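PDB 5Z7C: 3'3'-cGAMP-specific phosphodiesterase 3 from Vibrio cholerae O1 biovar El Tor str. N16961, which belongs to the HD-domain family of phosphodiesterases and is largely alpha-helical, with two HD-family regions in one chain. Local coordinates for residues I129-T132 against I133-K137. The protein carries 2 engineered substitutions. Residues are numbered along the deposited sequence; the frame is centred on the assembly and turned at random.
Sequences ILTT and IDILK
Ile-129 and Ile-133 meet one turn apart on the same helix, the CG2 methyl of Ile-129 lying 4.1 Å from CD1 of Ile-133 and the two side chains running at a slant to each other. In Ile-133, CG1 sits beside its own backbone N and anti to the carbonyl carbon (chi1 -74°); this sends the ethyl branch back over the preceding turn, toward the carbonyl of Ile-129. The same carbonyl accepts the backbone N-H of Ile-133, N to O 3.0 Å. Three more i to i+4 bonds follow in order, Asp-134 to Leu-130, Ile-135 to Thr-131 and Leu-136 to Thr-132, the alpha-helical pattern of this part of helix 125-137, in the first HD-family region. Ile-135 leans back in much the same way: its CG1 and CD1 both lie 3.7 Å from O of Thr-131, whereas CD1 stays 4.5 Å from the CG2 methyl of Thr-131, a loose approach. On the exposed side the carboxylate of Asp-134 stands near the carbonyl of Leu-130, with CG 3.6 Å from that O. Thr-132, the one buried residue here, holds OG1 between its backbone N and carbonyl carbon (chi1 59°), from where it hydrogen-bonds back to O of Arg-128; OG1 of Thr-131 likewise bonds to O of Glu-127, each hydroxyl thus reaching a carbonyl one turn back. The side chains of Thr-132, Ile-135 and Leu-136 touch helix 108-118, where Thr-132 meets Ile-115 and Val-116, Ile-135 also rests on Ile-115, and Leu-136 packs on Leu-108.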
loop_
_atom_site.group_PDB
_atom_site.type_symbol
_atom_site.label_atom_id
_atom_site.label_comp_id
_atom_site.label_asym_id
_atom_site.label_seq_id
_atom_site.Cartn_x
_atom_site.Cartn_y
_atom_site.Cartn_z
ATOM N N ILE A 129 29.453 1.679 -13.016
ATOM C CA ILE A 129 29.085 2.519 -14.110
ATOM C C ILE A 129 29.062 1.737 -15.388
ATOM O O ILE A 129 28.162 1.884 -16.175
ATOM C CB ILE A 129 30.040 3.660 -14.230
ATOM C CG1 ILE A 129 30.107 4.374 -12.909
ATOM C CG2 ILE A 129 29.600 4.606 -15.296
ATOM C CD1 ILE A 129 28.907 5.154 -12.583
ATOM N N LEU A 130 30.061 0.925 -15.611
ATOM C CA LEU A 130 30.091 0.197 -16.839
ATOM C C LEU A 130 28.940 -0.756 -16.897
ATOM O O LEU A 130 28.292 -0.890 -17.902
ATOM C CB LEU A 130 31.404 -0.536 -16.978
ATOM C CG LEU A 130 32.526 0.432 -17.266
ATOM C CD1 LEU A 130 33.778 -0.285 -17.472
ATOM C CD2 LEU A 130 32.213 1.248 -18.445
ATOM N N THR A 131 28.695 -1.437 -15.804
ATOM C CA THR A 131 27.602 -2.364 -15.731
ATOM C C THR A 131 26.262 -1.710 -15.866
ATOM O O THR A 131 25.394 -2.245 -16.492
ATOM C CB THR A 131 27.656 -3.114 -14.449
ATOM O OG1 THR A 131 29.001 -3.515 -14.231
ATOM C CG2 THR A 131 26.831 -4.324 -14.536
ATOM N N THR A 132 26.076 -0.576 -15.243
ATOM C CA THR A 132 24.804 0.108 -15.361
ATOM C C THR A 132 24.553 0.570 -16.776
ATOM O O THR A 132 23.439 0.619 -17.234
ATOM C CB THR A 132 24.520 1.172 -14.264
ATOM O OG1 THR A 132 25.518 2.176 -14.265
ATOM C CG2 THR A 132 24.429 0.576 -12.933
ATOM N N ILE A 133 25.610 0.952 -17.451
ATOM C CA ILE A 133 25.498 1.354 -18.825
ATOM C C ILE A 133 25.098 0.181 -19.677
ATOM O O ILE A 133 24.346 0.327 -20.601
ATOM C CB ILE A 133 26.769 2.023 -19.311
ATOM C CG1 ILE A 133 26.851 3.408 -18.726
ATOM C CG2 ILE A 133 26.768 2.207 -20.782
ATOM C CD1 ILE A 133 28.067 4.121 -19.083
ATOM N N ASP A 134 25.633 -0.975 -19.387
ATOM C CA ASP A 134 25.341 -2.118 -20.198
ATOM C C ASP A 134 23.888 -2.482 -20.134
ATOM O O ASP A 134 23.296 -2.828 -21.118
ATOM C CB ASP A 134 26.166 -3.285 -19.734
ATOM C CG ASP A 134 27.490 -3.351 -20.403
ATOM O OD1 ASP A 134 27.707 -2.649 -21.393
ATOM O OD2 ASP A 134 28.329 -4.119 -19.947
ATOM N N ILE A 135 23.323 -2.430 -18.949
ATOM C CA ILE A 135 21.921 -2.695 -18.729
ATOM C C ILE A 135 21.033 -1.677 -19.410
ATOM O O ILE A 135 19.972 -1.987 -19.859
ATOM C CB ILE A 135 21.630 -2.842 -17.253
ATOM C CG1 ILE A 135 22.221 -4.142 -16.777
ATOM C CG2 ILE A 135 20.176 -2.908 -16.985
ATOM C CD1 ILE A 135 22.406 -4.195 -15.344
ATOM N N LEU A 136 21.473 -0.447 -19.408
ATOM C CA LEU A 136 20.702 0.646 -19.926
ATOM C C LEU A 136 20.468 0.448 -21.401
ATOM O O LEU A 136 19.616 1.065 -21.987
ATOM C CB LEU A 136 21.489 1.918 -19.727
ATOM C CG LEU A 136 20.974 3.245 -20.230
ATOM C CD1 LEU A 136 19.721 3.586 -19.548
ATOM C CD2 LEU A 136 21.947 4.292 -19.996
ATOM N N LYS A 137 21.386 -0.214 -22.050
ATOM C CA LYS A 137 21.433 -0.093 -23.471
ATOM C C LYS A 137 20.542 -1.125 -24.025
ATOM O O LYS A 137 20.106 -1.060 -25.145
ATOM C CB LYS A 137 22.849 -0.284 -23.954
ATOM C CG LYS A 137 23.654 0.973 -23.854
ATOM C CD LYS A 137 24.917 0.889 -24.646
ATOM C CE LYS A 137 25.296 2.244 -25.181
ATOM N NZ LYS A 137 24.653 2.555 -26.481
#